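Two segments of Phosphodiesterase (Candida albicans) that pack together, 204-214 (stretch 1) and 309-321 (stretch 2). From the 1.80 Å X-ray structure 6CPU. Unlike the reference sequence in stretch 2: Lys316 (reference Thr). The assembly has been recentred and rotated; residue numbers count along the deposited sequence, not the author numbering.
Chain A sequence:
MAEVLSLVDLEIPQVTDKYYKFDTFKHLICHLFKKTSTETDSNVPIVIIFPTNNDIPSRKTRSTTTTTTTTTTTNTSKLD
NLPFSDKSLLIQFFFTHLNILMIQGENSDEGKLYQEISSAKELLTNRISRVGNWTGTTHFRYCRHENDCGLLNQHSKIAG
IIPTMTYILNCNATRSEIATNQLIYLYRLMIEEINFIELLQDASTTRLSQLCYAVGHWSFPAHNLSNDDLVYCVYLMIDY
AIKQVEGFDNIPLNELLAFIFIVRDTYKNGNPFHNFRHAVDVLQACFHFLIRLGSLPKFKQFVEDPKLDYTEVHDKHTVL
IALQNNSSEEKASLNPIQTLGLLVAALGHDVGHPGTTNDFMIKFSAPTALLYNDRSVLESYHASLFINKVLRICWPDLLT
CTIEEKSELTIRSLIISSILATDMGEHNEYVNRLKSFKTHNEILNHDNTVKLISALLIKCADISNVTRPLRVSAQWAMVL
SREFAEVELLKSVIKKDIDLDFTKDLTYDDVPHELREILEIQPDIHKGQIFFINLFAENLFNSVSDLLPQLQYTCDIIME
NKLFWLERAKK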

ATOM      1  N   SER A 204     -19.541   9.635  -8.448  1.00 28.36           N
ATOM      2  CA  SER A 204     -20.258  10.710  -9.136  1.00 29.11           C
ATOM      3  C   SER A 204     -19.282  11.570  -9.925  1.00 30.35           C
ATOM      4  O   SER A 204     -18.091  11.647  -9.590  1.00 29.25           O
ATOM      5  CB  SER A 204     -21.016  11.579  -8.131  1.00 28.93           C
ATOM      6  OG  SER A 204     -20.116  12.347  -7.350  1.00 28.26           O
ATOM      7  N   THR A 205     -19.782  12.230 -10.965  1.00 28.90           N
ATOM      8  CA  THR A 205     -18.942  13.065 -11.806  1.00 30.28           C
ATOM      9  C   THR A 205     -18.220  14.120 -10.978  1.00 28.30           C
ATOM     10  O   THR A 205     -17.034  14.358 -11.173  1.00 27.30           O
ATOM     11  CB  THR A 205     -19.763  13.763 -12.912  1.00 33.07           C
ATOM     12  OG1 THR A 205     -20.430  12.769 -13.690  1.00 36.56           O
ATOM     13  CG2 THR A 205     -18.856  14.582 -13.816  1.00 35.09           C
ATOM     14  N   THR A 206     -18.931  14.735 -10.043  1.00 27.38           N
ATOM     15  CA  THR A 206     -18.314  15.746  -9.185  1.00 27.26           C
ATOM     16  C   THR A 206     -17.171  15.174  -8.355  1.00 25.86           C
ATOM     17  O   THR A 206     -16.097  15.781  -8.299  1.00 24.84           O
ATOM     18  CB  THR A 206     -19.334  16.425  -8.281  1.00 28.94           C
ATOM     19  OG1 THR A 206     -20.259  17.137  -9.109  1.00 30.47           O
ATOM     20  CG2 THR A 206     -18.650  17.417  -7.340  1.00 29.55           C
ATOM     21  N   ARG A 207     -17.383  14.016  -7.737  1.00 24.68           N
ATOM     22  CA  ARG A 207     -16.312  13.401  -6.927  1.00 24.79           C
ATOM     23  C   ARG A 207     -15.098  13.031  -7.762  1.00 23.98           C
ATOM     24  O   ARG A 207     -13.975  13.331  -7.376  1.00 23.30           O
ATOM     25  CB  ARG A 207     -16.801  12.166  -6.149  1.00 25.25           C
ATOM     26  CG  ARG A 207     -15.841  11.705  -5.041  1.00 25.32           C
ATOM     27  CD  ARG A 207     -15.478  12.848  -4.103  1.00 25.30           C
ATOM     28  NE  ARG A 207     -14.556  12.475  -3.033  1.00 25.91           N
ATOM     29  CZ  ARG A 207     -13.793  13.341  -2.366  1.00 26.72           C
ATOM     30  NH1 ARG A 207     -13.831  14.644  -2.649  1.00 27.70           N
ATOM     31  NH2 ARG A 207     -12.980  12.913  -1.406  1.00 26.16           N
ATOM     32  N   LEU A 208     -15.312  12.364  -8.898  1.00 23.98           N
ATOM     33  CA  LEU A 208     -14.189  11.965  -9.749  1.00 24.03           C
ATOM     34  C   LEU A 208     -13.385  13.177 -10.228  1.00 24.81           C
ATOM     35  O   LEU A 208     -12.145  13.126 -10.299  1.00 24.38           O
ATOM     36  CB  LEU A 208     -14.665  11.117 -10.940  1.00 24.93           C
ATOM     37  CG  LEU A 208     -15.425   9.836 -10.582  1.00 24.85           C
ATOM     38  CD1 LEU A 208     -15.707   9.032 -11.843  1.00 24.84           C
ATOM     39  CD2 LEU A 208     -14.710   8.987  -9.538  1.00 24.56           C
ATOM     40  N   SER A 209     -14.083  14.270 -10.540  1.00 24.07           N
ATOM     41  CA  SER A 209     -13.413  15.515 -10.910  1.00 24.74           C
ATOM     42  C   SER A 209     -12.612  16.080  -9.733  1.00 23.54           C
ATOM     43  O   SER A 209     -11.482  16.492  -9.911  1.00 26.06           O
ATOM     44  CB  SER A 209     -14.409  16.554 -11.433  1.00 24.74           C
ATOM     45  OG  SER A 209     -13.714  17.751 -11.766  1.00 25.95           O
ATOM     46  N   GLN A 210     -13.183  16.062  -8.537  1.00 23.37           N
ATOM     47  CA  GLN A 210     -12.471  16.542  -7.351  1.00 24.11           C
ATOM     48  C   GLN A 210     -11.175  15.761  -7.143  1.00 24.16           C
ATOM     49  O   GLN A 210     -10.150  16.328  -6.771  1.00 23.47           O
ATOM     50  CB  GLN A 210     -13.341  16.444  -6.105  1.00 24.73           C
ATOM     51  CG  GLN A 210     -14.481  17.443  -6.082  1.00 26.66           C
ATOM     52  CD  GLN A 210     -15.430  17.248  -4.923  1.00 28.32           C
ATOM     53  OE1 GLN A 210     -15.594  16.144  -4.401  1.00 27.49           O
ATOM     54  NE2 GLN A 210     -16.076  18.333  -4.518  1.00 29.39           N
ATOM     55  N   LEU A 211     -11.223  14.454  -7.391  1.00 22.62           N
ATOM     56  CA  LEU A 211     -10.040  13.615  -7.209  1.00 22.47           C
ATOM     57  C   LEU A 211      -8.947  13.950  -8.221  1.00 22.76           C
ATOM     58  O   LEU A 211      -7.763  13.896  -7.885  1.00 22.61           O
ATOM     59  CB  LEU A 211     -10.415  12.124  -7.227  1.00 22.10           C
ATOM     60  CG  LEU A 211     -11.336  11.707  -6.068  1.00 22.44           C
ATOM     61  CD1 LEU A 211     -11.704  10.226  -6.144  1.00 22.63           C
ATOM     62  CD2 LEU A 211     -10.768  12.039  -4.687  1.00 22.83           C
ATOM     63  N   CYS A 212      -9.333  14.336  -9.440  1.00 23.98           N
ATOM     64  CA  CYS A 212      -8.372  14.814 -10.433  1.00 25.09           C
ATOM     65  C   CYS A 212      -7.577  15.991  -9.877  1.00 25.38           C
ATOM     66  O   CYS A 212      -6.347  15.979  -9.911  1.00 26.97           O
ATOM     67  CB  CYS A 212      -9.077  15.233 -11.718  1.00 25.49           C
ATOM     68  SG  CYS A 212      -9.818  13.903 -12.675  1.00 26.17           S
ATOM     69  N   TYR A 213      -8.283  16.986  -9.348  1.00 26.99           N
ATOM     70  CA  TYR A 213      -7.641  18.174  -8.758  1.00 27.87           C
ATOM     71  C   TYR A 213      -6.873  17.876  -7.478  1.00 28.19           C
ATOM     72  O   TYR A 213      -5.834  18.490  -7.248  1.00 28.46           O
ATOM     73  CB  TYR A 213      -8.642  19.312  -8.520  1.00 27.77           C
ATOM     74  CG  TYR A 213      -9.020  20.005  -9.801  1.00 28.53           C
ATOM     75  CD1 TYR A 213     -10.148  19.613 -10.527  1.00 28.84           C
ATOM     76  CD2 TYR A 213      -8.225  21.025 -10.318  1.00 28.91           C
ATOM     77  CE1 TYR A 213     -10.477  20.229 -11.722  1.00 29.70           C
ATOM     78  CE2 TYR A 213      -8.544  21.643 -11.510  1.00 28.70           C
ATOM     79  CZ  TYR A 213      -9.674  21.251 -12.203  1.00 30.09           C
ATOM     80  OH  TYR A 213      -9.990  21.872 -13.394  1.00 31.49           O
ATOM     81  N   ALA A 214      -7.373  16.967  -6.643  1.00 27.20           N
ATOM     82  CA  ALA A 214      -6.590  16.490  -5.480  1.00 26.36           C
ATOM     83  C   ALA A 214      -5.243  15.905  -5.931  1.00 25.85           C
ATOM     84  O   ALA A 214      -4.178  16.303  -5.437  1.00 25.25           O
ATOM     85  CB  ALA A 214      -7.393  15.478  -4.660  1.00 26.43           C
TER
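Stretch 2, residues 309-321: DYTEVHDKHTVLI

How does stretch 2 run across the helix of stretch 1? Residues 205-214 are helical, with Ser204 as N-cap, its OG accepting from Arg207 N at 3.2 Å. Stretch 2 has no regular helix or strand; it is a largely extended strip that leaves extended torsions at Lys316 (-88/-6) and Thr318 (-109/-3). It does not follow the helix in simple order. Tyr310 begins near Ala214, with CA atoms 7.3 Å apart, and His314 then reaches Gln210, CA to CA 4.9 Å. Thr318 comes closest to Ser209, at 4.7 Å between CA atoms, before Leu320 returns to Cys212, with 6.1 Å between their CA atoms. The strip thus travels toward the start of the helix and turns back, burying 845 Å² in all.

What holds Tyr213, the residue with the most covered surface? Its CA-to-CB bond points toward stretch 2, and Val313 CG1 sits over one face of its ring, 3.7 Å from Tyr213 CD2. CG1 is almost on the ring normal, which makes this a CH-pi contact. The phenol is fixed at its far end as well: Tyr213 OH donates to Asp315 OD2 at 2.5 Å, with the carboxylate oxygen near the ring plane. Face and hydroxyl are therefore engaged by two residues of the same strip.

How does the strip turn around Ser209? Asp315 N donates to Ser209 OG at 2.8 Å in a nearly straight hydrogen bond, while Asp315 OD1 accepts from His317 N at 3.0 Å and so braces the bend within stretch 2. Water 2 joins the group, accepting from Ser209 OG at 2.9 Å and donating to Asp315 OD1 at 2.7 Å and to His317 O at 2.8 Å. Beyond the bend, Thr318 spreads over the helix, its CG2 lying 3.8 Å from Thr205 CG2 and 4.0 Å from Leu208 CB. Thr318 O is 3.5 Å from Cys212 SG, and Cys212 CB also packs against Leu320 CD2 at 3.9 Å.

What does His314 add, and how does water join the contact? Thr206 CG2 sits over one face of the His314 ring, 3.7 Å from CE1, in a second CH-pi contact, while His314 CB lies 3.8 Å from Gln210 CG. Nearby, Gln210 CA approaches Val313 O at 3.4 Å in a CA-H...O contact. Water 4 donates to Gln210 O at 2.8 Å and Val313 O at 3.0 Å, and accepts from Tyr310 OH at 2.5 Å, so it ties the backbone oxygens of both stretches to the Tyr310 hydroxyl.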

ATOM      1  N   ASP A 309      -1.946  25.324  -0.277  1.00 40.35           N
ATOM      2  CA  ASP A 309      -2.720  24.319   0.444  1.00 40.53           C
ATOM      3  C   ASP A 309      -3.797  23.762  -0.491  1.00 38.11           C
ATOM      4  O   ASP A 309      -4.010  24.302  -1.577  1.00 38.79           O
ATOM      5  CB  ASP A 309      -3.358  24.921   1.698  1.00 42.22           C
ATOM      6  CG  ASP A 309      -3.605  23.885   2.792  1.00 46.40           C
ATOM      7  OD1 ASP A 309      -3.424  22.668   2.547  1.00 49.32           O
ATOM      8  OD2 ASP A 309      -3.992  24.288   3.901  1.00 47.71           O
ATOM      9  N   TYR A 310      -4.463  22.686  -0.075  1.00 35.46           N
ATOM     10  CA  TYR A 310      -5.525  22.070  -0.882  1.00 33.05           C
ATOM     11  C   TYR A 310      -6.812  22.886  -0.897  1.00 33.13           C
ATOM     12  O   TYR A 310      -7.355  23.248   0.149  1.00 32.84           O
ATOM     13  CB  TYR A 310      -5.836  20.661  -0.375  1.00 32.51           C
ATOM     14  CG  TYR A 310      -7.002  20.008  -1.073  1.00 30.83           C
ATOM     15  CD1 TYR A 310      -6.950  19.720  -2.435  1.00 30.75           C
ATOM     16  CD2 TYR A 310      -8.156  19.678  -0.373  1.00 31.39           C
ATOM     17  CE1 TYR A 310      -8.019  19.116  -3.080  1.00 30.10           C
ATOM     18  CE2 TYR A 310      -9.230  19.075  -1.007  1.00 31.55           C
ATOM     19  CZ  TYR A 310      -9.149  18.795  -2.359  1.00 29.28           C
ATOM     20  OH  TYR A 310     -10.219  18.195  -2.976  1.00 29.93           O
ATOM     21  N   THR A 311      -7.291  23.168  -2.104  1.00 32.81           N
ATOM     22  CA  THR A 311      -8.620  23.711  -2.321  1.00 32.25           C
ATOM     23  C   THR A 311      -9.437  22.690  -3.128  1.00 30.38           C
ATOM     24  O   THR A 311      -8.963  22.176  -4.139  1.00 31.47           O
ATOM     25  CB  THR A 311      -8.564  25.038  -3.106  1.00 32.94           C
ATOM     26  OG1 THR A 311      -7.636  25.937  -2.479  1.00 32.19           O
ATOM     27  CG2 THR A 311      -9.938  25.666  -3.159  1.00 32.92           C
ATOM     28  N   GLU A 312     -10.655  22.422  -2.669  1.00 30.61           N
ATOM     29  CA  GLU A 312     -11.554  21.463  -3.302  1.00 31.97           C
ATOM     30  C   GLU A 312     -12.167  22.044  -4.579  1.00 31.63           C
ATOM     31  O   GLU A 312     -13.165  22.775  -4.535  1.00 29.59           O
ATOM     32  CB  GLU A 312     -12.643  21.039  -2.316  1.00 34.64           C
ATOM     33  CG  GLU A 312     -13.620  20.002  -2.852  1.00 38.37           C
ATOM     34  CD  GLU A 312     -14.509  19.426  -1.766  1.00 42.36           C
ATOM     35  OE1 GLU A 312     -14.066  18.487  -1.075  1.00 43.43           O
ATOM     36  OE2 GLU A 312     -15.656  19.904  -1.602  1.00 43.20           O
ATOM     37  N   VAL A 313     -11.564  21.684  -5.710  1.00 30.93           N
ATOM     38  CA  VAL A 313     -11.928  22.205  -7.021  1.00 30.82           C
ATOM     39  C   VAL A 313     -12.516  21.095  -7.870  1.00 31.18           C
ATOM     40  O   VAL A 313     -12.125  19.936  -7.733  1.00 29.97           O
ATOM     41  CB  VAL A 313     -10.674  22.751  -7.723  1.00 30.25           C
ATOM     42  CG1 VAL A 313     -10.958  23.159  -9.166  1.00 29.94           C
ATOM     43  CG2 VAL A 313     -10.102  23.896  -6.917  1.00 29.70           C
ATOM     44  N   HIS A 314     -13.462  21.441  -8.738  1.00 30.20           N
ATOM     45  CA  HIS A 314     -13.906  20.510  -9.774  1.00 30.85           C
ATOM     46  C   HIS A 314     -14.422  21.202 -11.026  1.00 32.26           C
ATOM     47  O   HIS A 314     -14.709  22.404 -11.014  1.00 29.69           O
ATOM     48  CB  HIS A 314     -14.943  19.519  -9.228  1.00 32.25           C
ATOM     49  CG  HIS A 314     -16.335  20.057  -9.126  1.00 31.82           C
ATOM     50  ND1 HIS A 314     -16.839  20.598  -7.964  1.00 33.06           N
ATOM     51  CD2 HIS A 314     -17.348  20.087 -10.025  1.00 32.31           C
ATOM     52  CE1 HIS A 314     -18.095  20.954  -8.155  1.00 31.91           C
ATOM     53  NE2 HIS A 314     -18.427  20.658  -9.397  1.00 32.02           N
ATOM     54  N   ASP A 315     -14.509  20.417 -12.099  1.00 32.12           N
ATOM     55  CA  ASP A 315     -15.026  20.865 -13.391  1.00 32.85           C
ATOM     56  C   ASP A 315     -15.711  19.672 -14.080  1.00 34.53           C
ATOM     57  O   ASP A 315     -16.190  18.771 -13.386  1.00 34.35           O
ATOM     58  CB  ASP A 315     -13.898  21.469 -14.230  1.00 32.72           C
ATOM     59  CG  ASP A 315     -12.788  20.484 -14.530  1.00 33.70           C
ATOM     60  OD1 ASP A 315     -12.976  19.261 -14.324  1.00 33.33           O
ATOM     61  OD2 ASP A 315     -11.714  20.935 -14.976  1.00 34.06           O
ATOM     62  N   LYS A 316     -15.782  19.654 -15.416  1.00 34.88           N
ATOM     63  CA  LYS A 316     -16.522  18.587 -16.113  1.00 37.96           C
ATOM     64  C   LYS A 316     -15.701  17.329 -16.434  1.00 35.66           C
ATOM     65  O   LYS A 316     -16.257  16.343 -16.897  1.00 36.33           O
ATOM     66  CB  LYS A 316     -17.197  19.112 -17.400  1.00 40.81           C
ATOM     67  CG  LYS A 316     -16.259  19.549 -18.522  1.00 45.23           C
ATOM     68  CD  LYS A 316     -16.998  19.574 -19.862  1.00 48.27           C
ATOM     69  CE  LYS A 316     -16.340  20.493 -20.882  1.00 49.52           C
ATOM     70  NZ  LYS A 316     -14.931  20.114 -21.174  1.00 51.15           N
ATOM     71  N   HIS A 317     -14.395  17.356 -16.184  1.00 33.40           N
ATOM     72  CA  HIS A 317     -13.527  16.236 -16.560  1.00 33.02           C
ATOM     73  C   HIS A 317     -13.433  15.222 -15.416  1.00 31.78           C
ATOM     74  O   HIS A 317     -13.363  15.619 -14.259  1.00 30.50           O
ATOM     75  CB  HIS A 317     -12.137  16.744 -16.908  1.00 34.16           C
ATOM     76  CG  HIS A 317     -12.129  17.783 -17.984  1.00 36.10           C
ATOM     77  ND1 HIS A 317     -12.406  17.486 -19.299  1.00 37.07           N
ATOM     78  CD2 HIS A 317     -11.879  19.110 -17.941  1.00 37.28           C
ATOM     79  CE1 HIS A 317     -12.324  18.588 -20.022  1.00 38.01           C
ATOM     80  NE2 HIS A 317     -12.013  19.588 -19.221  1.00 37.40           N
ATOM     81  N   THR A 318     -13.446  13.929 -15.746  1.00 29.88           N
ATOM     82  CA  THR A 318     -13.298  12.864 -14.735  1.00 29.59           C
ATOM     83  C   THR A 318     -11.952  12.139 -14.809  1.00 28.47           C
ATOM     84  O   THR A 318     -11.682  11.269 -13.978  1.00 27.68           O
ATOM     85  CB  THR A 318     -14.423  11.807 -14.840  1.00 30.42           C
ATOM     86  OG1 THR A 318     -14.452  11.258 -16.165  1.00 30.10           O
ATOM     87  CG2 THR A 318     -15.767  12.431 -14.504  1.00 31.42           C
ATOM     88  N   VAL A 319     -11.119  12.489 -15.789  1.00 27.65           N
ATOM     89  CA  VAL A 319      -9.756  11.971 -15.876  1.00 27.11           C
ATOM     90  C   VAL A 319      -8.768  13.105 -16.126  1.00 28.58           C
ATOM     91  O   VAL A 319      -9.167  14.207 -16.504  1.00 28.75           O
ATOM     92  CB  VAL A 319      -9.600  10.898 -16.977  1.00 27.37           C
ATOM     93  CG1 VAL A 319     -10.524   9.718 -16.711  1.00 27.28           C
ATOM     94  CG2 VAL A 319      -9.853  11.476 -18.366  1.00 27.16           C
ATOM     95  N   LEU A 320      -7.481  12.825 -15.925  1.00 28.32           N
ATOM     96  CA  LEU A 320      -6.435  13.833 -16.108  1.00 29.02           C
ATOM     97  C   LEU A 320      -6.316  14.156 -17.598  1.00 30.11           C
ATOM     98  O   LEU A 320      -6.218  13.247 -18.430  1.00 29.42           O
ATOM     99  CB  LEU A 320      -5.088  13.343 -15.570  1.00 28.83           C
ATOM    100  CG  LEU A 320      -5.054  12.872 -14.115  1.00 28.77           C
ATOM    101  CD1 LEU A 320      -3.620  12.618 -13.668  1.00 29.21           C
ATOM    102  CD2 LEU A 320      -5.743  13.852 -13.172  1.00 28.40           C
ATOM    103  N   ILE A 321      -6.364  15.444 -17.927  1.00 31.15           N
ATOM    104  CA  ILE A 321      -6.313  15.888 -19.318  1.00 33.35           C
ATOM    105  C   ILE A 321      -4.941  16.492 -19.594  1.00 32.92           C
ATOM    106  O   ILE A 321      -4.645  17.582 -19.133  1.00 32.81           O
ATOM    107  CB  ILE A 321      -7.397  16.947 -19.626  1.00 33.88           C
ATOM    108  CG1 ILE A 321      -8.790  16.465 -19.206  1.00 35.09           C
ATOM    109  CG2 ILE A 321      -7.380  17.311 -21.107  1.00 33.81           C
ATOM    110  CD1 ILE A 321      -9.271  15.205 -19.899  1.00 36.32           C
TER
HETATM  111  O   HOH W   1     -12.163  16.773  -1.339  1.00 38.60           O
HETATM  112  O   HOH W   2     -11.341  17.363 -13.416  1.00 26.14           O
HETATM  113  O   HOH W   3     -15.549  21.203  -5.507  1.00 29.32           O
HETATM  114  O   HOH W   4     -10.625  18.701  -5.411  1.00 29.42           O